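Local coordinates for protein TASOR (Homo sapiens, PDB 6TL1) that is a component, represented here by its pseudo-PARP domain, of the HUSH complex, which maintains epigenetic silencing at H3K9me3-rich loci, at residues Met135-Tyr143 against Thr154-Asn164. Numbering follows the deposited sequence.
Sequences MKGKIKSIY and TPKHECHVSKN
Glu158 and Lys138 pair reciprocally just before the parallel strands 139-142 and 159-162: Glu158 N donates to Lys138 O (2.9 Å), and Lys138 N returns a bond to Glu158 OE1. A bend at chi2 (57°) curls the carboxylate back to that amide, which meets OE1 on its anti side, 24° out of plane, while OE2 forms a salt bridge with Arg63. From Lys140 onward the backbone bonds run as in a parallel pair, with Lys140 bonded through N to Cys159 O and through O to Val161 N, and Ile142 through N to Val161 O and through O to Lys163 N.

On one face of the sheet, Ile139 CG2 presses on Val161 CG2 at 3.5 Å, tighter than usual for two carbons, and the two side chains cross at about a right angle. The other face carries Lys140 and His160 side by side; Lys140 CG passes 3.4 Å from Thr154 OG1. His160 NE2 is hydrogen-bonded to both Thr154 OG1 (2.8 Å) and Thr154 N (3.1 Å), and ND1 to Leu100 O, which should hold the ring's rotation.

At the far end Lys163 leaves with CG anti to its backbone N (chi1 -172°) and lays that carbon over one face of the Tyr143 ring, a CH-pi contact 3.9 Å from the centroid; NZ then reaches Tyr143 OH at 3.1 Å. Main-chain bonds thus set the register of strand 139-142, outermost in its mixed sheet, while Glu158, shared between Lys138 N and Arg63, ties its start to the rest of the pseudo-PARP domain.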
loop_
_atom_site.group_PDB
_atom_site.type_symbol
_atom_site.label_atom_id
_atom_site.label_comp_id
_atom_site.label_asym_id
_atom_site.label_seq_id
_atom_site.Cartn_x
_atom_site.Cartn_y
_atom_site.Cartn_z
ATOM N N MET A 135 8.363 -3.287 -2.188
ATOM C CA MET A 135 9.225 -4.405 -1.824
ATOM C C MET A 135 9.119 -4.586 -0.326
ATOM O O MET A 135 9.589 -3.737 0.446
ATOM C CB MET A 135 10.665 -4.142 -2.249
ATOM C CG MET A 135 10.832 -4.105 -3.754
ATOM S SD MET A 135 12.556 -3.861 -4.201
ATOM C CE MET A 135 12.677 -2.122 -3.825
ATOM N N LYS A 136 8.483 -5.680 0.091
ATOM C CA LYS A 136 8.382 -5.914 1.514
ATOM C C LYS A 136 9.740 -6.250 2.101
ATOM O O LYS A 136 9.956 -6.031 3.293
ATOM C CB LYS A 136 7.371 -7.024 1.821
ATOM C CG LYS A 136 5.965 -6.759 1.311
ATOM C CD LYS A 136 4.959 -7.647 2.037
ATOM C CE LYS A 136 4.786 -9.003 1.384
ATOM N NZ LYS A 136 4.305 -8.901 -0.021
ATOM N N GLY A 137 10.659 -6.755 1.279
ATOM C CA GLY A 137 12.007 -7.037 1.741
ATOM C C GLY A 137 12.001 -7.994 2.916
ATOM O O GLY A 137 11.221 -8.961 2.971
ATOM N N LYS A 138 12.887 -7.732 3.874
ATOM C CA LYS A 138 12.931 -8.499 5.112
ATOM C C LYS A 138 11.890 -7.909 6.050
ATOM O O LYS A 138 11.978 -6.739 6.450
ATOM C CB LYS A 138 14.328 -8.495 5.728
ATOM C CG LYS A 138 14.362 -9.013 7.157
ATOM C CD LYS A 138 15.762 -9.442 7.590
ATOM C CE LYS A 138 16.071 -10.878 7.133
ATOM N NZ LYS A 138 15.471 -11.924 8.030
ATOM N N ILE A 139 10.903 -8.705 6.374
ATOM C CA ILE A 139 9.726 -8.268 7.108
ATOM C C ILE A 139 9.979 -8.432 8.595
ATOM O O ILE A 139 10.590 -9.413 9.022
ATOM C CB ILE A 139 8.494 -9.082 6.666
ATOM C CG1 ILE A 139 8.260 -8.909 5.163
ATOM C CG2 ILE A 139 7.268 -8.661 7.450
ATOM C CD1 ILE A 139 7.237 -9.869 4.576
ATOM N N LYS A 140 9.529 -7.461 9.385
ATOM C CA LYS A 140 9.510 -7.574 10.834
ATOM C C LYS A 140 8.051 -7.759 11.231
ATOM O O LYS A 140 7.221 -6.877 10.981
ATOM C CB LYS A 140 10.117 -6.333 11.500
ATOM C CG LYS A 140 9.994 -6.277 13.012
ATOM C CD LYS A 140 10.734 -7.421 13.705
ATOM C CE LYS A 140 10.750 -7.195 15.217
ATOM N NZ LYS A 140 11.541 -8.233 15.928
ATOM N N SER A 141 7.736 -8.920 11.800
ATOM C CA SER A 141 6.388 -9.221 12.273
ATOM C C SER A 141 6.265 -8.838 13.740
ATOM O O SER A 141 7.082 -9.261 14.565
ATOM C CB SER A 141 6.085 -10.709 12.101
ATOM O OG SER A 141 5.936 -11.042 10.736
ATOM N N ILE A 142 5.239 -8.054 14.073
ATOM C CA ILE A 142 5.077 -7.599 15.448
ATOM C C ILE A 142 3.674 -7.933 15.937
ATOM O O ILE A 142 2.707 -7.951 15.169
ATOM C CB ILE A 142 5.378 -6.093 15.605
ATOM C CG1 ILE A 142 4.470 -5.259 14.705
ATOM C CG2 ILE A 142 6.859 -5.795 15.293
ATOM C CD1 ILE A 142 4.586 -3.773 14.957
ATOM N N TYR A 143 3.564 -8.188 17.232
ATOM C CA TYR A 143 2.266 -8.385 17.846
ATOM C C TYR A 143 1.575 -7.047 18.074
ATOM O O TYR A 143 2.222 -6.024 18.320
ATOM C CB TYR A 143 2.423 -9.132 19.165
ATOM C CG TYR A 143 2.777 -10.586 18.984
ATOM C CD1 TYR A 143 4.102 -10.999 18.891
ATOM C CD2 TYR A 143 1.785 -11.546 18.898
ATOM C CE1 TYR A 143 4.422 -12.333 18.725
ATOM C CE2 TYR A 143 2.095 -12.884 18.741
ATOM C CZ TYR A 143 3.408 -13.272 18.655
ATOM O OH TYR A 143 3.699 -14.608 18.503
ATOM N N THR A 154 11.909 -0.835 12.930
ATOM C CA THR A 154 12.975 -1.794 13.213
ATOM C C THR A 154 14.113 -1.608 12.227
ATOM O O THR A 154 13.891 -1.744 11.005
ATOM C CB THR A 154 12.449 -3.217 13.134
ATOM O OG1 THR A 154 11.382 -3.386 14.069
ATOM C CG2 THR A 154 13.555 -4.175 13.537
ATOM N N PRO A 155 15.327 -1.286 12.649
ATOM C CA PRO A 155 16.426 -1.094 11.712
ATOM C C PRO A 155 16.714 -2.374 10.936
ATOM O O PRO A 155 16.493 -3.484 11.431
ATOM C CB PRO A 155 17.609 -0.700 12.594
ATOM C CG PRO A 155 16.951 -0.108 13.835
ATOM C CD PRO A 155 15.744 -0.989 14.044
ATOM N N LYS A 156 17.165 -2.199 9.694
ATOM C CA LYS A 156 17.617 -3.285 8.825
ATOM C C LYS A 156 16.474 -4.199 8.391
ATOM O O LYS A 156 16.709 -5.326 7.965
ATOM C CB LYS A 156 18.723 -4.102 9.501
ATOM C CG LYS A 156 19.963 -3.285 9.834
ATOM C CD LYS A 156 20.457 -2.472 8.663
ATOM C CE LYS A 156 21.714 -1.696 9.025
ATOM N NZ LYS A 156 22.171 -0.882 7.859
ATOM N N HIS A 157 15.238 -3.739 8.529
ATOM C CA HIS A 157 14.056 -4.393 7.999
ATOM C C HIS A 157 13.330 -3.381 7.133
ATOM O O HIS A 157 13.481 -2.172 7.324
ATOM C CB HIS A 157 13.129 -4.920 9.116
ATOM C CG HIS A 157 13.747 -6.008 9.949
ATOM N ND1 HIS A 157 14.762 -5.770 10.850
ATOM C CD2 HIS A 157 13.502 -7.341 10.003
ATOM C CE1 HIS A 157 15.114 -6.906 11.428
ATOM N NE2 HIS A 157 14.365 -7.875 10.932
ATOM N N GLU A 158 12.567 -3.866 6.157
ATOM C CA GLU A 158 11.934 -2.927 5.241
ATOM C C GLU A 158 10.551 -2.482 5.675
ATOM O O GLU A 158 10.121 -1.390 5.276
ATOM C CB GLU A 158 11.865 -3.521 3.829
ATOM C CG GLU A 158 13.182 -3.394 3.051
ATOM C CD GLU A 158 14.371 -4.027 3.764
ATOM O OE1 GLU A 158 14.472 -5.275 3.725
ATOM O OE2 GLU A 158 15.164 -3.293 4.392
ATOM N N CYS A 159 9.836 -3.277 6.477
ATOM C CA CYS A 159 8.481 -2.897 6.855
ATOM C C CYS A 159 8.090 -3.666 8.110
ATOM O O CYS A 159 8.743 -4.637 8.496
ATOM C CB CYS A 159 7.444 -3.165 5.756
ATOM S SG CYS A 159 7.279 -4.930 5.332
ATOM N N HIS A 160 7.039 -3.193 8.765
ATOM C CA HIS A 160 6.350 -3.965 9.791
ATOM C C HIS A 160 5.059 -4.529 9.222
ATOM O O HIS A 160 4.414 -3.894 8.385
ATOM C CB HIS A 160 6.011 -3.096 11.001
ATOM C CG HIS A 160 7.206 -2.657 11.795
ATOM N ND1 HIS A 160 7.106 -1.807 12.876
ATOM C CD2 HIS A 160 8.522 -2.956 11.673
ATOM C CE1 HIS A 160 8.304 -1.611 13.396
ATOM N NE2 HIS A 160 9.184 -2.291 12.678
ATOM N N VAL A 161 4.666 -5.714 9.711
ATOM C CA VAL A 161 3.354 -6.290 9.438
ATOM C C VAL A 161 2.850 -6.898 10.741
ATOM O O VAL A 161 3.618 -7.131 11.676
ATOM C CB VAL A 161 3.346 -7.373 8.325
ATOM C CG1 VAL A 161 3.963 -6.841 7.043
ATOM C CG2 VAL A 161 4.049 -8.645 8.792
ATOM N N SER A 162 1.537 -7.127 10.806
ATOM C CA SER A 162 0.948 -7.737 11.997
ATOM C C SER A 162 1.247 -9.225 12.020
ATOM O O SER A 162 0.942 -9.938 11.063
ATOM C CB SER A 162 -0.557 -7.504 12.041
ATOM O OG SER A 162 -0.810 -6.124 12.261
ATOM N N LYS A 163 1.739 -9.701 13.166
ATOM C CA LYS A 163 2.196 -11.084 13.309
ATOM C C LYS A 163 1.186 -12.124 12.827
ATOM O O LYS A 163 1.546 -13.074 12.117
ATOM C CB LYS A 163 2.541 -11.352 14.776
ATOM C CG LYS A 163 3.199 -12.700 15.009
ATOM C CD LYS A 163 4.692 -12.627 14.777
ATOM C CE LYS A 163 5.265 -14.016 14.580
ATOM N NZ LYS A 163 4.749 -14.956 15.611
ATOM N N ASN A 164 -0.074 -11.993 13.219
ATOM C CA ASN A 164 -1.051 -13.039 12.930
ATOM C C ASN A 164 -2.153 -12.571 11.987
ATOM O O ASN A 164 -3.285 -13.045 12.073
ATOM C CB ASN A 164 -1.653 -13.578 14.228
ATOM C CG ASN A 164 -0.668 -14.416 15.020
ATOM O OD1 ASN A 164 -0.065 -15.351 14.487
ATOM N ND2 ASN A 164 -0.499 -14.089 16.298
HETATM O O HOH W 1 0.030 -6.099 14.919
HETATM O O HOH W 2 1.621 -16.561 17.541
#